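Local coordinates for acetyl-CoA hydrolase/transferase family protein (Porphyromonas gingivalis, PDB 2NVV) that probably hydrolyses acetyl-CoA or transfers coenzyme A between acetate and other carboxylates, and binds zinc ions between the two subunits of its dimer, at residues F359-S364 against A410-S415; A353-I358 against S404-V409; I299-G304 against K327-P332. One frame throughout, in Å; residues are numbered along the deposited sequence.

Contact 1 (F359-S364 against A410-S415); sequences FGNINS and AHHDHS. With ZN (zinc ion), chain H.
A classic beta bulge and half of an intersubunit zinc site come together here: D413 and H414 both face I362, and D413 is also a metal ligand. The carbonyl of I362 takes two amide donors, D413 N at 2.9 Å and H414 N at 3.0 Å. In return, I362 N reaches back to H414 O at 2.9 Å in a nearly straight bond. I362 and H414 form a single antiparallel hydrogen-bonded pair.

The extra residue of the bulge carries a carboxylate with both oxygens engaged. D413 OD1 binds the zinc ion at 2.5 Å. Its OD2 turns to the neighbouring strand, where its anti lone pair receives S364 N at 2.8 Å, and T365 OG1 adds a second bond. The strand thus acts as a second shell that fixes the rotation of the carboxylate. H411 has CG anti to its backbone N (chi1 -175°), which swings the ring out beside D413 and places NE2 2.3 Å from the zinc. N363 lies across H411 at about a right angle, its ND2 near H411 CB; the amide itself is held by H366 O and T365 N. Two waters are further ligands, and E416 and H417 of the second subunit complete the six.

Away from the metal, I362 CG2 packs obliquely against the H414 ring, 3.5 Å from ND1, and S364 OG lies in the plane of that ring at its edge. The H412 ring comes obliquely to N361 CB and stacks on H412 of the second subunit. Two ligands from a bulged loop, steadied by an adjoining strand and matched by two from the partner chain, make this a zinc site shared across a dimer interface.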
loop_
_atom_site.group_PDB
_atom_site.type_symbol
_atom_site.label_atom_id
_atom_site.label_comp_id
_atom_site.label_asym_id
_atom_site.label_seq_id
_atom_site.Cartn_x
_atom_site.Cartn_y
_atom_site.Cartn_z
ATOM N N PHE A 359 11.301 11.916 -7.750
ATOM C CA PHE A 359 10.428 12.205 -6.628
ATOM C C PHE A 359 10.173 10.995 -5.736
ATOM O O PHE A 359 9.335 11.039 -4.825
ATOM C CB PHE A 359 9.126 12.811 -7.136
ATOM C CG PHE A 359 9.330 14.097 -7.867
ATOM C CD1 PHE A 359 9.187 14.158 -9.250
ATOM C CD2 PHE A 359 9.752 15.238 -7.182
ATOM C CE1 PHE A 359 9.471 15.344 -9.951
ATOM C CE2 PHE A 359 10.038 16.422 -7.866
ATOM C CZ PHE A 359 9.899 16.474 -9.257
ATOM N N GLY A 360 10.907 9.914 -6.000
ATOM C CA GLY A 360 10.786 8.708 -5.196
ATOM C C GLY A 360 9.770 7.672 -5.616
ATOM O O GLY A 360 9.462 6.766 -4.845
ATOM N N ASN A 361 9.243 7.797 -6.824
ATOM C CA ASN A 361 8.254 6.849 -7.316
ATOM C C ASN A 361 8.993 5.744 -8.048
ATOM O O ASN A 361 9.979 6.005 -8.737
ATOM C CB ASN A 361 7.279 7.567 -8.245
ATOM C CG ASN A 361 6.562 8.698 -7.550
ATOM O OD1 ASN A 361 5.633 8.475 -6.778
ATOM N ND2 ASN A 361 7.010 9.920 -7.800
ATOM N N ILE A 362 8.515 4.510 -7.894
ATOM C CA ILE A 362 9.167 3.362 -8.517
ATOM C C ILE A 362 8.280 2.568 -9.485
ATOM O O ILE A 362 7.098 2.354 -9.245
ATOM C CB ILE A 362 9.731 2.382 -7.422
ATOM C CG1 ILE A 362 11.116 2.837 -6.959
ATOM C CG2 ILE A 362 9.869 0.964 -7.975
ATOM C CD1 ILE A 362 11.147 4.125 -6.234
ATOM N N ASN A 363 8.895 2.150 -10.588
ATOM C CA ASN A 363 8.256 1.340 -11.613
ATOM C C ASN A 363 8.991 0.014 -11.519
ATOM O O ASN A 363 10.221 -0.034 -11.637
ATOM C CB ASN A 363 8.477 1.953 -13.000
ATOM C CG ASN A 363 8.026 1.043 -14.133
ATOM O OD1 ASN A 363 7.601 -0.081 -13.918
ATOM N ND2 ASN A 363 8.128 1.537 -15.350
ATOM N N SER A 364 8.262 -1.064 -11.267
ATOM C CA SER A 364 8.919 -2.359 -11.184
ATOM C C SER A 364 8.276 -3.392 -12.090
ATOM O O SER A 364 8.492 -4.591 -11.919
ATOM C CB SER A 364 8.955 -2.869 -9.730
ATOM O OG SER A 364 7.801 -2.533 -8.999
ATOM N N ALA A 410 7.314 5.872 -16.207
ATOM C CA ALA A 410 6.315 5.550 -17.218
ATOM C C ALA A 410 5.206 4.652 -16.676
ATOM O O ALA A 410 4.194 4.437 -17.341
ATOM C CB ALA A 410 6.979 4.891 -18.415
ATOM N N HIS A 411 5.407 4.132 -15.470
ATOM C CA HIS A 411 4.428 3.267 -14.824
ATOM C C HIS A 411 4.684 3.299 -13.330
ATOM O O HIS A 411 5.787 2.993 -12.889
ATOM C CB HIS A 411 4.560 1.828 -15.317
ATOM C CG HIS A 411 3.505 0.915 -14.780
ATOM N ND1 HIS A 411 2.202 0.944 -15.228
ATOM C CD2 HIS A 411 3.548 -0.024 -13.806
ATOM C CE1 HIS A 411 1.487 0.060 -14.554
ATOM N NE2 HIS A 411 2.280 -0.538 -13.685
ATOM N N HIS A 412 3.672 3.667 -12.552
ATOM C CA HIS A 412 3.816 3.742 -11.106
ATOM C C HIS A 412 3.369 2.482 -10.369
ATOM O O HIS A 412 2.206 2.095 -10.420
ATOM C CB HIS A 412 3.030 4.933 -10.552
ATOM C CG HIS A 412 3.525 6.269 -11.018
ATOM N ND1 HIS A 412 3.973 7.244 -10.148
ATOM C CD2 HIS A 412 3.629 6.797 -12.259
ATOM C CE1 HIS A 412 4.333 8.313 -10.834
ATOM N NE2 HIS A 412 4.134 8.070 -12.117
ATOM N N ASP A 413 4.312 1.851 -9.677
ATOM C CA ASP A 413 4.025 0.668 -8.876
ATOM C C ASP A 413 4.126 1.011 -7.389
ATOM O O ASP A 413 3.381 0.464 -6.567
ATOM C CB ASP A 413 4.979 -0.469 -9.232
ATOM C CG ASP A 413 4.599 -1.144 -10.523
ATOM O OD1 ASP A 413 3.407 -1.473 -10.673
ATOM O OD2 ASP A 413 5.479 -1.355 -11.385
ATOM N N HIS A 414 5.040 1.918 -7.043
ATOM C CA HIS A 414 5.207 2.352 -5.653
ATOM C C HIS A 414 5.289 3.870 -5.633
ATOM O O HIS A 414 5.967 4.457 -6.464
ATOM C CB HIS A 414 6.458 1.712 -5.054
ATOM C CG HIS A 414 6.508 0.228 -5.243
ATOM N ND1 HIS A 414 7.053 -0.361 -6.365
ATOM C CD2 HIS A 414 5.990 -0.780 -4.504
ATOM C CE1 HIS A 414 6.868 -1.668 -6.310
ATOM N NE2 HIS A 414 6.225 -1.948 -5.190
ATOM N N SER A 415 4.591 4.502 -4.695
ATOM C CA SER A 415 4.565 5.952 -4.619
ATOM C C SER A 415 5.518 6.595 -3.611
ATOM O O SER A 415 6.074 5.926 -2.725
ATOM C CB SER A 415 3.153 6.434 -4.309
ATOM O OG SER A 415 2.905 6.381 -2.919
HETATM ZN ZN ZN H . 1.304 -1.765 -11.961
HETATM O O HOH W 1 0.620 -0.179 -10.633
HETATM O O HOH W 2 2.267 -3.604 -13.148
#

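Contact 2 (A353-I358 against S404-V409); sequences ALEADI and SFVPMV
E355 reaches across S404, V406 and V409, and its side chain is worth following outward. CB starts 3.4 Å from S404 O, next to the backbone ladder. CG stands between the backbone N and the carbonyl carbon (chi1 80°), which turns the chain off the strand and against V409, whose CG1 is 3.8 Å from E355 CG. From there the chain is extended. CD comes up beside V409 CA and V406 CG2, which both lie on one side of it; OE1 lies against both methyls of V406, 3.8 Å from its CG1, and OE2 runs along V409 to receive A410 N and N363 ND2.

The strands themselves are parallel. A356 pairs with F405 and bonds to the residues on either side of it: A356 N gives its hydrogen to S404 O at 2.8 Å, and A356 O receives V406 N at 2.9 Å. On the face shared by A356 and F405, the alanine CB meets the phenylalanine ring obliquely, 4.0 Å from CE1. D357 and V406 point to the other face.

D357 is the second acid of the contact. Where the chain bends after V406 and P407, D357 OD2 uses its anti lone pair to take V409 N at 3.2 Å (154°), and V409 CG2 packs on the same oxygen. The D357 OD1 atom turns back to its own segment's exit, accepting F359 N and N361 ND2. Around the pair, I358 and P407 are covered by helix 453-459, and V406 by F478 of helix 477-484.

Chemically, then, two buried carboxylates lie against valine side chains and are paired with backbone and amide N-H groups; such donors could keep both acids ionised while tying strand 355-357 to the loop that follows strand 405-406.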
loop_
_atom_site.group_PDB
_atom_site.type_symbol
_atom_site.label_atom_id
_atom_site.label_comp_id
_atom_site.label_asym_id
_atom_site.label_seq_id
_atom_site.Cartn_x
_atom_site.Cartn_y
_atom_site.Cartn_z
ATOM N N ALA A 353 14.246 -1.932 -8.771
ATOM C CA ALA A 353 13.418 -0.999 -9.514
ATOM C C ALA A 353 13.808 -1.047 -10.979
ATOM O O ALA A 353 14.994 -1.041 -11.279
ATOM C CB ALA A 353 13.610 0.399 -8.971
ATOM N N LEU A 354 12.825 -1.136 -11.883
ATOM C CA LEU A 354 13.132 -1.148 -13.317
ATOM C C LEU A 354 13.629 0.245 -13.595
ATOM O O LEU A 354 14.600 0.450 -14.323
ATOM C CB LEU A 354 11.897 -1.392 -14.175
ATOM C CG LEU A 354 11.267 -2.774 -14.156
ATOM C CD1 LEU A 354 10.367 -2.911 -15.381
ATOM C CD2 LEU A 354 12.360 -3.845 -14.162
ATOM N N GLU A 355 12.934 1.196 -12.994
ATOM C CA GLU A 355 13.271 2.597 -13.110
ATOM C C GLU A 355 12.669 3.348 -11.916
ATOM O O GLU A 355 11.777 2.847 -11.235
ATOM C CB GLU A 355 12.739 3.160 -14.425
ATOM C CG GLU A 355 11.262 3.508 -14.434
ATOM C CD GLU A 355 10.818 4.040 -15.781
ATOM O OE1 GLU A 355 11.692 4.454 -16.575
ATOM O OE2 GLU A 355 9.601 4.055 -16.051
ATOM N N ALA A 356 13.183 4.543 -11.653
ATOM C CA ALA A 356 12.703 5.372 -10.553
ATOM C C ALA A 356 12.753 6.814 -11.019
ATOM O O ALA A 356 13.516 7.137 -11.928
ATOM C CB ALA A 356 13.601 5.190 -9.333
ATOM N N ASP A 357 11.935 7.681 -10.436
ATOM C CA ASP A 357 11.996 9.085 -10.821
ATOM C C ASP A 357 12.502 9.914 -9.652
ATOM O O ASP A 357 12.561 9.445 -8.514
ATOM C CB ASP A 357 10.645 9.618 -11.338
ATOM C CG ASP A 357 9.541 9.567 -10.305
ATOM O OD1 ASP A 357 9.803 9.862 -9.122
ATOM O OD2 ASP A 357 8.393 9.251 -10.692
ATOM N N ILE A 358 12.877 11.149 -9.945
ATOM C CA ILE A 358 13.430 12.059 -8.946
ATOM C C ILE A 358 12.541 12.396 -7.752
ATOM O O ILE A 358 12.977 13.080 -6.827
ATOM C CB ILE A 358 13.906 13.372 -9.634
ATOM C CG1 ILE A 358 12.793 13.939 -10.519
ATOM C CG2 ILE A 358 15.151 13.082 -10.489
ATOM C CD1 ILE A 358 13.159 15.233 -11.254
ATOM N N SER A 404 18.339 4.780 -15.422
ATOM C CA SER A 404 17.378 4.106 -14.553
ATOM C C SER A 404 16.542 5.142 -13.819
ATOM O O SER A 404 15.506 4.823 -13.248
ATOM C CB SER A 404 18.094 3.237 -13.536
ATOM O OG SER A 404 18.835 2.225 -14.175
ATOM N N PHE A 405 17.005 6.389 -13.837
ATOM C CA PHE A 405 16.317 7.503 -13.180
ATOM C C PHE A 405 15.758 8.453 -14.229
ATOM O O PHE A 405 16.472 8.900 -15.121
ATOM C CB PHE A 405 17.288 8.230 -12.251
ATOM C CG PHE A 405 17.728 7.395 -11.089
ATOM C CD1 PHE A 405 16.960 7.333 -9.926
ATOM C CD2 PHE A 405 18.873 6.615 -11.176
ATOM C CE1 PHE A 405 17.330 6.504 -8.876
ATOM C CE2 PHE A 405 19.245 5.783 -10.131
ATOM C CZ PHE A 405 18.472 5.727 -8.984
ATOM N N VAL A 406 14.473 8.761 -14.103
ATOM C CA VAL A 406 13.785 9.606 -15.059
ATOM C C VAL A 406 12.944 10.685 -14.383
ATOM O O VAL A 406 12.682 10.617 -13.185
ATOM C CB VAL A 406 12.863 8.732 -15.927
ATOM C CG1 VAL A 406 13.683 7.717 -16.710
ATOM C CG2 VAL A 406 11.863 8.014 -15.035
ATOM N N PRO A 407 12.513 11.704 -15.144
ATOM C CA PRO A 407 11.692 12.780 -14.578
ATOM C C PRO A 407 10.435 12.211 -13.921
ATOM O O PRO A 407 10.088 12.585 -12.800
ATOM C CB PRO A 407 11.369 13.642 -15.797
ATOM C CG PRO A 407 12.596 13.471 -16.657
ATOM C CD PRO A 407 12.878 11.993 -16.544
HETATM N N MSE A 408 9.757 11.315 -14.638
HETATM C CA MSE A 408 8.553 10.649 -14.147
HETATM C C MSE A 408 8.577 9.210 -14.636
HETATM O O MSE A 408 8.932 8.961 -15.785
HETATM C CB MSE A 408 7.292 11.329 -14.675
HETATM C CG MSE A 408 6.015 10.809 -14.033
HETATM SE SE MSE A 408 4.368 11.361 -14.929
HETATM C CE MSE A 408 4.063 13.084 -14.084
ATOM N N VAL A 409 8.222 8.263 -13.764
ATOM C CA VAL A 409 8.207 6.854 -14.161
ATOM C C VAL A 409 7.037 6.602 -15.125
ATOM O O VAL A 409 5.918 7.066 -14.891
ATOM C CB VAL A 409 8.093 5.887 -12.932
ATOM C CG1 VAL A 409 9.379 5.892 -12.132
ATOM C CG2 VAL A 409 6.938 6.279 -12.053
#

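Contact 3 (I299-G304 against K327-P332); sequences IKFASG and KILLRP
A302, S303 and G304 pair with I328, L329 and L330 in parallel register, and backbone hydrogen bonds do most of the joining. A302 straddles I328: its N donates to K327 O at 2.7 Å, and its O receives L329 N at 2.9 Å. G304 does the same around L330, giving its N-H to L329 O at 3.0 Å and taking R331 N on its own O at 2.7 Å. The two strands run only 10° from exactly parallel. CA-H groups add weaker contacts, such as I328 CA to A302 O.

A single polar side-chain bond crosses between the strands. R331 NE donates to S303 OG at 2.7 Å and 159°, with the hydroxyl oxygen in the guanidinium plane. S303 carries OG anti to its backbone N (chi1 -179°), which sends it over toward the arginine, and R331 comes to meet it with a chain extended from CG to NE. The far end of the guanidinium is gripped as well, NH1 donating to the carbonyls of P190 and D192, while L329 CD2 lies over one face of the group, offset toward its rim.

Apolar packing is carried by F301, whose ring leans obliquely across the strand so that CZ touches L329 CB at 3.4 Å.

Strand 299-304 is the middle one of a three-stranded parallel sheet, between strands 279-282 and 328-330, and helices 311-318 and 321-324 lie in the beta-alpha-beta connection to 328-330. On the face of A302, I328 and L330 sits I286, with M294 of helix 288-295 also against I328; on the other face, the loop with S191 and R193 covers F301 and L329.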
loop_
_atom_site.group_PDB
_atom_site.type_symbol
_atom_site.label_atom_id
_atom_site.label_comp_id
_atom_site.label_asym_id
_atom_site.label_seq_id
_atom_site.Cartn_x
_atom_site.Cartn_y
_atom_site.Cartn_z
ATOM N N ILE A 299 23.287 -16.210 8.765
ATOM C CA ILE A 299 21.838 -16.090 8.799
ATOM C C ILE A 299 21.386 -17.191 9.771
ATOM O O ILE A 299 21.719 -18.365 9.605
ATOM C CB ILE A 299 21.191 -16.309 7.400
ATOM C CG1 ILE A 299 21.383 -15.061 6.540
ATOM C CG2 ILE A 299 19.697 -16.610 7.543
ATOM C CD1 ILE A 299 20.729 -15.135 5.185
ATOM N N LYS A 300 20.640 -16.791 10.795
ATOM C CA LYS A 300 20.170 -17.708 11.815
ATOM C C LYS A 300 18.943 -18.532 11.452
ATOM O O LYS A 300 18.797 -19.664 11.894
ATOM C CB LYS A 300 19.881 -16.918 13.084
ATOM C CG LYS A 300 21.115 -16.372 13.728
ATOM C CD LYS A 300 20.848 -15.068 14.435
ATOM C CE LYS A 300 19.828 -15.197 15.532
ATOM N NZ LYS A 300 19.627 -13.877 16.197
ATOM N N PHE A 301 18.072 -17.964 10.630
ATOM C CA PHE A 301 16.828 -18.622 10.259
ATOM C C PHE A 301 16.269 -17.967 9.002
ATOM O O PHE A 301 16.590 -16.819 8.686
ATOM C CB PHE A 301 15.833 -18.461 11.416
ATOM C CG PHE A 301 14.489 -19.053 11.152
ATOM C CD1 PHE A 301 14.259 -20.409 11.350
ATOM C CD2 PHE A 301 13.453 -18.260 10.670
ATOM C CE1 PHE A 301 13.012 -20.966 11.065
ATOM C CE2 PHE A 301 12.208 -18.812 10.384
ATOM C CZ PHE A 301 11.989 -20.161 10.579
ATOM N N ALA A 302 15.440 -18.698 8.274
ATOM C CA ALA A 302 14.847 -18.142 7.080
ATOM C C ALA A 302 13.375 -18.506 6.919
ATOM O O ALA A 302 13.013 -19.673 6.857
ATOM C CB ALA A 302 15.619 -18.582 5.858
ATOM N N SER A 303 12.527 -17.486 6.874
ATOM C CA SER A 303 11.113 -17.689 6.659
ATOM C C SER A 303 10.869 -17.249 5.223
ATOM O O SER A 303 11.426 -16.251 4.781
ATOM C CB SER A 303 10.291 -16.830 7.607
ATOM O OG SER A 303 8.898 -17.042 7.406
ATOM N N GLY A 304 10.063 -17.998 4.487
ATOM C CA GLY A 304 9.784 -17.635 3.115
ATOM C C GLY A 304 8.577 -18.377 2.582
ATOM O O GLY A 304 7.860 -19.032 3.336
ATOM N N LYS A 327 15.894 -24.446 10.629
ATOM C CA LYS A 327 16.328 -23.100 10.268
ATOM C C LYS A 327 15.584 -22.529 9.081
ATOM O O LYS A 327 15.713 -21.342 8.777
ATOM C CB LYS A 327 17.821 -23.085 9.975
ATOM C CG LYS A 327 18.690 -23.424 11.162
ATOM C CD LYS A 327 20.162 -23.513 10.767
ATOM C CE LYS A 327 21.005 -23.898 11.978
ATOM N NZ LYS A 327 20.454 -25.107 12.664
ATOM N N ILE A 328 14.805 -23.373 8.413
ATOM C CA ILE A 328 14.039 -22.940 7.255
ATOM C C ILE A 328 12.582 -23.235 7.504
ATOM O O ILE A 328 12.250 -24.298 7.995
ATOM C CB ILE A 328 14.467 -23.691 5.977
ATOM C CG1 ILE A 328 15.950 -23.446 5.694
ATOM C CG2 ILE A 328 13.607 -23.237 4.796
ATOM C CD1 ILE A 328 16.513 -24.365 4.638
ATOM N N LEU A 329 11.714 -22.289 7.171
ATOM C CA LEU A 329 10.281 -22.483 7.346
ATOM C C LEU A 329 9.575 -21.876 6.145
ATOM O O LEU A 329 9.777 -20.702 5.842
ATOM C CB LEU A 329 9.796 -21.806 8.627
ATOM C CG LEU A 329 8.374 -22.143 9.084
ATOM C CD1 LEU A 329 8.253 -23.633 9.398
ATOM C CD2 LEU A 329 8.056 -21.320 10.309
ATOM N N LEU A 330 8.770 -22.684 5.453
ATOM C CA LEU A 330 8.043 -22.210 4.282
ATOM C C LEU A 330 6.566 -22.000 4.610
ATOM O O LEU A 330 5.914 -22.873 5.192
ATOM C CB LEU A 330 8.202 -23.197 3.125
ATOM C CG LEU A 330 9.639 -23.510 2.702
ATOM C CD1 LEU A 330 9.622 -24.393 1.479
ATOM C CD2 LEU A 330 10.380 -22.237 2.396
ATOM N N ARG A 331 6.048 -20.835 4.223
ATOM C CA ARG A 331 4.660 -20.468 4.492
ATOM C C ARG A 331 3.905 -20.092 3.214
ATOM O O ARG A 331 4.509 -19.848 2.161
ATOM C CB ARG A 331 4.614 -19.263 5.435
ATOM C CG ARG A 331 5.523 -19.324 6.658
ATOM C CD ARG A 331 5.615 -17.937 7.279
ATOM N NE ARG A 331 6.525 -17.857 8.420
ATOM C CZ ARG A 331 6.206 -18.233 9.655
ATOM N NH1 ARG A 331 7.095 -18.124 10.636
ATOM N NH2 ARG A 331 4.994 -18.716 9.915
ATOM N N PRO A 332 2.563 -20.055 3.289
ATOM C CA PRO A 332 1.779 -19.686 2.107
ATOM C C PRO A 332 2.056 -18.201 1.954
ATOM O O PRO A 332 2.338 -17.542 2.939
ATOM C CB PRO A 332 0.341 -19.960 2.548
ATOM C CG PRO A 332 0.492 -21.022 3.610
ATOM C CD PRO A 332 1.680 -20.513 4.376
#

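All three contacts are largely buried, though K300 of contact 3 is exposed. Contacts 1 and 2 both reach one four-stranded mixed sheet: 355-357 and 362-367 are successive neighbouring strands in it, while 410-415 is the loop continuing from 404-409 and pairs with the sheet by a single bridge. The two contacts touch, with centres about 7 Å apart. Contact 3 lies on the other side of the chain's centre, about 30 Å from contact 1 centre to centre, in a separate parallel sheet. Metal ligation marks contact 1 at the subunit interface, buried carboxylates mark contact 2 next to it, and contact 3, touched by no other chain, relies on a regular ladder plus an arginine-serine bond.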